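Long-range contacts in putative hydrolase (Acinetobacter sp. NBRC 100985, PDB 4XUK), which hydrolyses organophosphorus compounds, and probably lactones, most likely at its two-zinc centre, as a member of the metallo-beta-lactamase superfamily: residues G188-I192 with S203-K207; V14-L20 with N59-I65. The protein carries 2 engineered substitutions. All blocks are in the same frame, centred on the assembly; numbering follows the deposited sequence.

The two contacts pair antiparallel strands in different sheets of the same sandwich, with centres about 14 Å apart. Contact 1 joins the strands of a hairpin, and it is only partly buried: Phe-189, Val-191, Tyr-204 and Leu-206 face inward, whereas Lys-190 and Lys-207 are exposed. Contact 2 brings together strands far apart in sequence and is mostly buried, with apolar side chains on the face of Ile-16, Ala-18, Phe-61 and Val-63, except for Asn-59 at one end, and a polar-apolar mixture on the other. The sheets meet directly at Val-63, whose CG1 lies 3.7 Å from Phe-189 CZ and 3.9 Å from Leu-206 CD1. Exposed lysines mark contact 1, and burial contact 2.

Contact 1: G188-I192 with S203-K207; sequences GFKVI and SYELK
Phe-189 and Leu-206 meet on the inner face of an antiparallel beta hairpin, strands 189-193 and 202-208, which belongs to the second sheet of the metallo-beta-lactamase sandwich. The Phe-189 side chain can be followed outward from the backbone. Its CB lies 4.1 Å from Glu-205 O; CG stands anti to the carbonyl carbon (chi1 -70°), which carries the ring alongside the partner strand. CD2 then reaches Leu-206 CB at 4.0 Å, CE2 closes to 3.5 Å on Leu-206 CG, and CZ touches that same CG. A CH-pi contact results, with Leu-206 CG over one ring face, 29° off the normal, and CD2 of the same leucine above the ring centre. Beyond the hairpin, Ile-70, Ile-72 and Leu-105 of the other sheet pack on Phe-189, consistent with its burial. Farther along this face, Val-191 CG1 comes to the edge of the Tyr-204 ring, 3.7 Å from CE1. The tyrosine hydroxyl is hydrogen-bonded to Leu-106 O and to Tyr-180 OH, which fixes the far end of the ring.

The opposite face is more polar. Ile-192 CD1 lies across the extended Glu-205 side chain, 3.5 Å from OE1, while the ammonium groups of Lys-190 and Lys-207 remain apart. Ser-203 OG turns to Ile-216 O and Thr-194 OG1 near the end of the hairpin closer to the zinc site. Reciprocal backbone bonds join Lys-190 with Glu-205 and Ile-192 with Ser-203. Glu-205 O accepts two donors: Lys-190 N at 2.9 Å, nearly straight at 171°, and a water at 2.6 Å that also donates to Gly-188 O and accepts from Lys-207 N.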
ATOM      1  N   GLY A 188       5.648  25.441 -12.837  1.00 28.37           N
ATOM      2  CA  GLY A 188       4.495  24.810 -13.450  1.00 25.62           C
ATOM      3  C   GLY A 188       3.477  24.315 -12.442  1.00 30.87           C
ATOM      4  O   GLY A 188       2.432  23.785 -12.828  1.00 26.85           O
ATOM      5  N   PHE A 189       3.777  24.476 -11.155  1.00 24.79           N
ATOM      6  CA  PHE A 189       2.822  24.123 -10.110  1.00 24.77           C
ATOM      7  C   PHE A 189       1.905  25.297  -9.820  1.00 26.13           C
ATOM      8  O   PHE A 189       2.352  26.448  -9.780  1.00 25.88           O
ATOM      9  CB  PHE A 189       3.536  23.705  -8.815  1.00 23.36           C
ATOM     10  CG  PHE A 189       4.249  22.380  -8.909  1.00 24.16           C
ATOM     11  CD1 PHE A 189       5.473  22.273  -9.569  1.00 22.70           C
ATOM     12  CD2 PHE A 189       3.696  21.245  -8.337  1.00 21.24           C
ATOM     13  CE1 PHE A 189       6.136  21.050  -9.651  1.00 24.51           C
ATOM     14  CE2 PHE A 189       4.346  20.029  -8.411  1.00 20.75           C
ATOM     15  CZ  PHE A 189       5.567  19.925  -9.074  1.00 23.57           C
ATOM     16  N   LYS A 190       0.636  25.019  -9.616  1.00 20.71           N
ATOM     17  CA  LYS A 190      -0.302  26.015  -9.184  1.00 23.87           C
ATOM     18  C   LYS A 190      -0.517  26.010  -7.664  1.00 26.72           C
ATOM     19  O   LYS A 190      -0.710  25.003  -7.065  1.00 21.48           O
ATOM     20  CB  LYS A 190      -1.595  25.866  -9.906  1.00 24.85           C
ATOM     21  CG  LYS A 190      -2.591  26.842  -9.434  1.00 31.88           C
ATOM     22  CD  LYS A 190      -3.858  26.761 -10.213  1.00 41.29           C
ATOM     23  CE  LYS A 190      -4.933  27.594  -9.572  1.00 40.54           C
ATOM     24  NZ  LYS A 190      -5.922  27.743 -10.645  1.00 43.97           N
ATOM     25  N   VAL A 191      -0.469  27.172  -7.069  1.00 23.39           N
ATOM     26  CA  VAL A 191      -0.629  27.243  -5.621  1.00 23.72           C
ATOM     27  C   VAL A 191      -2.103  27.426  -5.245  1.00 25.55           C
ATOM     28  O   VAL A 191      -2.823  28.228  -5.847  1.00 22.73           O
ATOM     29  CB  VAL A 191       0.296  28.319  -4.977  1.00 24.64           C
ATOM     30  CG1 VAL A 191       1.740  28.108  -5.421  1.00 22.21           C
ATOM     31  CG2 VAL A 191      -0.149  29.723  -5.321  1.00 23.77           C
ATOM     32  N   ILE A 192      -2.553  26.649  -4.265  1.00 21.62           N
ATOM     33  CA  ILE A 192      -3.954  26.656  -3.870  1.00 23.01           C
ATOM     34  C   ILE A 192      -4.084  26.916  -2.383  1.00 21.82           C
ATOM     35  O   ILE A 192      -3.508  26.193  -1.555  1.00 18.22           O
ATOM     36  CB  ILE A 192      -4.637  25.321  -4.254  1.00 25.35           C
ATOM     37  CG1 ILE A 192      -4.481  25.088  -5.762  1.00 28.62           C
ATOM     38  CG2 ILE A 192      -6.107  25.307  -3.838  1.00 27.59           C
ATOM     39  CD1 ILE A 192      -5.015  23.766  -6.240  1.00 34.59           C
ATOM     40  N   SER A 203      -1.833  24.085  -0.744  1.00 18.07           N
ATOM     41  CA  SER A 203      -1.585  22.840  -1.455  1.00 17.07           C
ATOM     42  C   SER A 203      -1.053  23.203  -2.835  1.00 18.57           C
ATOM     43  O   SER A 203      -1.139  24.362  -3.240  1.00 20.84           O
ATOM     44  CB  SER A 203      -2.866  22.005  -1.552  1.00 17.37           C
ATOM     45  OG  SER A 203      -3.428  21.793  -0.268  1.00 20.51           O
ATOM     46  N   TYR A 204      -0.505  22.220  -3.554  1.00 19.06           N
ATOM     47  CA  TYR A 204       0.099  22.472  -4.851  1.00 17.71           C
ATOM     48  C   TYR A 204      -0.460  21.511  -5.894  1.00 21.29           C
ATOM     49  O   TYR A 204      -0.471  20.294  -5.683  1.00 19.18           O
ATOM     50  CB  TYR A 204       1.622  22.326  -4.760  1.00 18.56           C
ATOM     51  CG  TYR A 204       2.250  23.268  -3.762  1.00 17.75           C
ATOM     52  CD1 TYR A 204       2.405  24.618  -4.061  1.00 17.19           C
ATOM     53  CD2 TYR A 204       2.679  22.813  -2.517  1.00 18.13           C
ATOM     54  CE1 TYR A 204       2.974  25.489  -3.154  1.00 19.66           C
ATOM     55  CE2 TYR A 204       3.257  23.683  -1.598  1.00 16.97           C
ATOM     56  CZ  TYR A 204       3.391  25.018  -1.922  1.00 17.09           C
ATOM     57  OH  TYR A 204       3.963  25.898  -1.019  1.00 17.91           O
ATOM     58  N   GLU A 205      -0.934  22.058  -7.013  1.00 21.63           N
ATOM     59  CA  GLU A 205      -1.485  21.229  -8.085  1.00 22.79           C
ATOM     60  C   GLU A 205      -0.568  21.190  -9.311  1.00 23.11           C
ATOM     61  O   GLU A 205      -0.122  22.234  -9.811  1.00 20.86           O
ATOM     62  CB  GLU A 205      -2.883  21.709  -8.481  1.00 22.53           C
ATOM     63  CG  GLU A 205      -3.564  20.798  -9.504  1.00 29.23           C
ATOM     64  CD  GLU A 205      -4.987  21.221  -9.800  1.00 37.64           C
ATOM     65  OE1 GLU A 205      -5.387  22.318  -9.355  1.00 40.69           O
ATOM     66  OE2 GLU A 205      -5.700  20.453 -10.475  1.00 40.92           O
ATOM     67  N   LEU A 206      -0.291  19.972  -9.768  1.00 23.50           N
ATOM     68  CA  LEU A 206       0.519  19.713 -10.953  1.00 23.82           C
ATOM     69  C   LEU A 206      -0.399  19.123 -12.007  1.00 23.81           C
ATOM     70  O   LEU A 206      -0.922  18.025 -11.829  1.00 22.83           O
ATOM     71  CB  LEU A 206       1.607  18.678 -10.636  1.00 24.78           C
ATOM     72  CG  LEU A 206       2.963  18.651 -11.368  1.00 29.72           C
ATOM     73  CD1 LEU A 206       3.366  17.240 -11.777  1.00 27.64           C
ATOM     74  CD2 LEU A 206       3.031  19.599 -12.548  1.00 27.47           C
ATOM     75  N   LYS A 207      -0.614  19.843 -13.099  1.00 25.33           N
ATOM     76  CA  LYS A 207      -1.382  19.274 -14.206  1.00 26.48           C
ATOM     77  C   LYS A 207      -0.458  18.711 -15.278  1.00 28.78           C
ATOM     78  O   LYS A 207       0.376  19.420 -15.842  1.00 25.93           O
ATOM     79  CB  LYS A 207      -2.354  20.305 -14.793  1.00 30.99           C
ATOM     80  CG  LYS A 207      -3.318  20.874 -13.754  1.00 36.71           C
ATOM     81  CD  LYS A 207      -4.361  21.802 -14.372  1.00 44.28           C
ATOM     82  CE  LYS A 207      -4.981  22.723 -13.319  1.00 40.66           C
ATOM     83  NZ  LYS A 207      -4.055  23.829 -12.914  1.00 41.07           N
TER
HETATM   84  O   HOH W   1      -0.521  22.909 -12.311  1.00 35.52           O

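Contact 2: V14-L20 with N59-I65; sequences VQITALL and NAFLVNI
Leu-62 O is approached by two groups of the neighbouring strand: Thr-17 N donates to it at 2.7 Å, in the carbonyl plane, and Ile-16 CA adds a CA-H...O contact at 3.1 Å. Thr-17 O accepts Leu-62 N in return. Equivalent reciprocal bonds join Gln-15 with Asn-64 and Leu-19 with Ala-60, although the one from Gln-15 N to Asn-64 O is longer, at 3.3 Å. The axes of the two strand segments run at 160°, close to fully antiparallel.

Side chains divide between two faces. On one, the side chains of Thr-17 and Leu-62 lie side by side, with Thr-17 CB 3.8 Å from Leu-62 CB. Leu-19 CD1 crosses to Leu-62 CG at 3.9 Å; helix 87-93 packs on Leu-19, Ala-60 and Leu-62 through Val-87 and Leu-91. Thr-17 OG1 is held by Gln-8 OE1 of strand 6-11. On the other face Ala-18 CB rests 3.9 Å from Phe-61 CE1. Val-14 CG1, placed anti to the backbone N (chi1 -180°), meets Val-63 CG1 at 3.6 Å and also approaches Asn-64 O.

The two ends of the Asn-59 amide differ in their partners. ND2 is bonded to the carbonyl oxygens of Leu-266 and Ala-263, which fixes the amide, but the buried OD1 has no polar partner in the model and faces a methyl, Leu-20 CD1, at 3.5 Å. Leu-20 packs on Phe-289 of the second subunit and Gln-15 on Lys-1 of that subunit, so segment 14-20 borders the subunit interface at both places. With strand 6-11 beside 14-26 and strand 69-72 beside 54-64, the pair forms part of the antiparallel portion of the N-terminal mixed sheet, one of the two sheets that make up the alpha-beta/beta-alpha sandwich of the metallo-beta-lactamase fold.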
ATOM      1  N   VAL A  14       5.959  12.472 -16.131  1.00 23.34           N
ATOM      2  CA  VAL A  14       6.439  12.931 -14.833  1.00 24.17           C
ATOM      3  C   VAL A  14       6.577  11.765 -13.869  1.00 22.80           C
ATOM      4  O   VAL A  14       5.709  10.897 -13.802  1.00 21.26           O
ATOM      5  CB  VAL A  14       5.482  13.980 -14.245  1.00 22.59           C
ATOM      6  CG1 VAL A  14       5.976  14.482 -12.880  1.00 23.17           C
ATOM      7  CG2 VAL A  14       5.319  15.126 -15.221  1.00 22.98           C
ATOM      8  N   GLN A  15       7.680  11.730 -13.134  1.00 22.25           N
ATOM      9  CA  GLN A  15       7.844  10.720 -12.101  1.00 19.55           C
ATOM     10  C   GLN A  15       7.755  11.404 -10.752  1.00 19.70           C
ATOM     11  O   GLN A  15       8.454  12.392 -10.497  1.00 21.72           O
ATOM     12  CB  GLN A  15       9.189   9.998 -12.233  1.00 19.81           C
ATOM     13  CG  GLN A  15       9.417   8.959 -11.146  1.00 18.85           C
ATOM     14  CD  GLN A  15      10.729   8.198 -11.298  1.00 21.76           C
ATOM     15  OE1 GLN A  15      11.810   8.778 -11.236  1.00 22.79           O
ATOM     16  NE2 GLN A  15      10.633   6.889 -11.489  1.00 21.43           N
ATOM     17  N   ILE A  16       6.859  10.903  -9.913  1.00 18.75           N
ATOM     18  CA  ILE A  16       6.746  11.376  -8.544  1.00 20.56           C
ATOM     19  C   ILE A  16       7.273  10.279  -7.623  1.00 19.15           C
ATOM     20  O   ILE A  16       6.856   9.129  -7.718  1.00 19.30           O
ATOM     21  CB  ILE A  16       5.285  11.698  -8.189  1.00 22.03           C
ATOM     22  CG1 ILE A  16       4.779  12.826  -9.091  1.00 22.55           C
ATOM     23  CG2 ILE A  16       5.170  12.079  -6.715  1.00 20.90           C
ATOM     24  CD1 ILE A  16       3.272  13.021  -9.086  1.00 22.48           C
ATOM     25  N   THR A  17       8.208  10.630  -6.747  1.00 17.14           N
ATOM     26  CA  THR A  17       8.748   9.662  -5.809  1.00 19.02           C
ATOM     27  C   THR A  17       8.211   9.952  -4.417  1.00 19.31           C
ATOM     28  O   THR A  17       8.477  11.022  -3.855  1.00 17.98           O
ATOM     29  CB  THR A  17      10.276   9.726  -5.763  1.00 21.71           C
ATOM     30  OG1 THR A  17      10.802   9.683  -7.101  1.00 20.66           O
ATOM     31  CG2 THR A  17      10.831   8.557  -4.965  1.00 15.03           C
ATOM     32  N   ALA A  18       7.462   9.004  -3.859  1.00 18.21           N
ATOM     33  CA  ALA A  18       7.005   9.129  -2.476  1.00 17.90           C
ATOM     34  C   ALA A  18       8.189   8.811  -1.585  1.00 19.27           C
ATOM     35  O   ALA A  18       8.896   7.826  -1.835  1.00 17.58           O
ATOM     36  CB  ALA A  18       5.862   8.165  -2.196  1.00 15.29           C
ATOM     37  N   LEU A  19       8.409   9.640  -0.567  1.00 17.87           N
ATOM     38  CA  LEU A  19       9.518   9.449   0.366  1.00 15.78           C
ATOM     39  C   LEU A  19       9.014   9.408   1.803  1.00 18.14           C
ATOM     40  O   LEU A  19       8.301  10.321   2.245  1.00 16.71           O
ATOM     41  CB  LEU A  19      10.524  10.595   0.230  1.00 17.84           C
ATOM     42  CG  LEU A  19      11.170  10.766  -1.137  1.00 17.97           C
ATOM     43  CD1 LEU A  19      12.109  11.982  -1.145  1.00 20.21           C
ATOM     44  CD2 LEU A  19      11.918   9.487  -1.523  1.00 19.29           C
ATOM     45  N   LEU A  20       9.392   8.359   2.532  1.00 18.64           N
ATOM     46  CA  LEU A  20       8.947   8.181   3.921  1.00 15.21           C
ATOM     47  C   LEU A  20       9.910   8.864   4.891  1.00 16.15           C
ATOM     48  O   LEU A  20      11.133   8.685   4.794  1.00 17.01           O
ATOM     49  CB  LEU A  20       8.823   6.687   4.265  1.00 15.82           C
ATOM     50  CG  LEU A  20       8.330   6.343   5.686  1.00 17.93           C
ATOM     51  CD1 LEU A  20       6.936   6.913   5.953  1.00 16.69           C
ATOM     52  CD2 LEU A  20       8.319   4.845   5.930  1.00 18.10           C
ATOM     53  N   ASN A  59       5.156  11.716   5.157  1.00 17.11           N
ATOM     54  CA  ASN A  59       5.765  11.554   3.844  1.00 16.43           C
ATOM     55  C   ASN A  59       6.219  12.901   3.239  1.00 18.41           C
ATOM     56  O   ASN A  59       5.781  13.983   3.671  1.00 18.21           O
ATOM     57  CB  ASN A  59       4.776  10.896   2.873  1.00 16.17           C
ATOM     58  CG  ASN A  59       4.057   9.700   3.469  1.00 15.71           C
ATOM     59  OD1 ASN A  59       4.673   8.792   4.020  1.00 18.86           O
ATOM     60  ND2 ASN A  59       2.745   9.678   3.324  1.00 14.05           N
ATOM     61  N   ALA A  60       7.105  12.821   2.246  1.00 15.61           N
ATOM     62  CA  ALA A  60       7.429  13.954   1.375  1.00 17.63           C
ATOM     63  C   ALA A  60       7.415  13.432  -0.058  1.00 19.33           C
ATOM     64  O   ALA A  60       7.424  12.210  -0.265  1.00 18.08           O
ATOM     65  CB  ALA A  60       8.791  14.516   1.710  1.00 15.79           C
ATOM     66  N   PHE A  61       7.416  14.333  -1.042  1.00 16.94           N
ATOM     67  CA  PHE A  61       7.345  13.915  -2.449  1.00 17.84           C
ATOM     68  C   PHE A  61       8.340  14.631  -3.350  1.00 18.57           C
ATOM     69  O   PHE A  61       8.459  15.865  -3.306  1.00 17.85           O
ATOM     70  CB  PHE A  61       5.913  14.103  -2.991  1.00 19.38           C
ATOM     71  CG  PHE A  61       4.876  13.406  -2.164  1.00 18.64           C
ATOM     72  CD1 PHE A  61       4.619  12.056  -2.347  1.00 15.67           C
ATOM     73  CD2 PHE A  61       4.202  14.087  -1.155  1.00 16.68           C
ATOM     74  CE1 PHE A  61       3.685  11.394  -1.559  1.00 15.79           C
ATOM     75  CE2 PHE A  61       3.273  13.444  -0.374  1.00 18.07           C
ATOM     76  CZ  PHE A  61       3.016  12.085  -0.567  1.00 18.38           C
ATOM     77  N   LEU A  62       9.045  13.840  -4.163  1.00 18.21           N
ATOM     78  CA  LEU A  62       9.942  14.338  -5.211  1.00 18.37           C
ATOM     79  C   LEU A  62       9.208  14.311  -6.541  1.00 20.67           C
ATOM     80  O   LEU A  62       8.572  13.308  -6.878  1.00 24.01           O
ATOM     81  CB  LEU A  62      11.175  13.439  -5.342  1.00 19.61           C
ATOM     82  CG  LEU A  62      12.484  13.779  -4.641  1.00 26.35           C
ATOM     83  CD1 LEU A  62      13.525  12.736  -5.042  1.00 23.06           C
ATOM     84  CD2 LEU A  62      12.979  15.205  -4.966  1.00 17.77           C
ATOM     85  N   VAL A  63       9.302  15.394  -7.303  1.00 17.13           N
ATOM     86  CA  VAL A  63       8.643  15.461  -8.603  1.00 19.11           C
ATOM     87  C   VAL A  63       9.675  15.775  -9.685  1.00 20.30           C
ATOM     88  O   VAL A  63      10.245  16.876  -9.730  1.00 19.82           O
ATOM     89  CB  VAL A  63       7.546  16.538  -8.622  1.00 18.45           C
ATOM     90  CG1 VAL A  63       6.749  16.477  -9.924  1.00 18.43           C
ATOM     91  CG2 VAL A  63       6.611  16.372  -7.416  1.00 17.65           C
ATOM     92  N   ASN A  64       9.911  14.801 -10.550  1.00 20.27           N
ATOM     93  CA  ASN A  64      10.812  14.967 -11.682  1.00 22.75           C
ATOM     94  C   ASN A  64       9.988  15.389 -12.901  1.00 23.77           C
ATOM     95  O   ASN A  64       9.282  14.568 -13.497  1.00 21.93           O
ATOM     96  CB  ASN A  64      11.541  13.643 -11.938  1.00 22.26           C
ATOM     97  CG  ASN A  64      12.517  13.708 -13.104  1.00 22.85           C
ATOM     98  OD1 ASN A  64      12.491  14.637 -13.912  1.00 25.56           O
ATOM     99  ND2 ASN A  64      13.377  12.699 -13.202  1.00 23.02           N
ATOM    100  N   ILE A  65      10.061  16.666 -13.266  1.00 21.29           N
ATOM    101  CA  ILE A  65       9.303  17.140 -14.423  1.00 30.15           C
ATOM    102  C   ILE A  65      10.166  17.230 -15.686  1.00 29.03           C
ATOM    103  O   ILE A  65       9.767  17.854 -16.668  1.00 32.15           O
ATOM    104  CB  ILE A  65       8.614  18.497 -14.164  1.00 26.30           C
ATOM    105  CG1 ILE A  65       9.651  19.591 -13.913  1.00 29.62           C
ATOM    106  CG2 ILE A  65       7.646  18.397 -12.982  1.00 26.37           C
ATOM    107  CD1 ILE A  65       9.048  20.982 -13.869  1.00 31.80           C
TER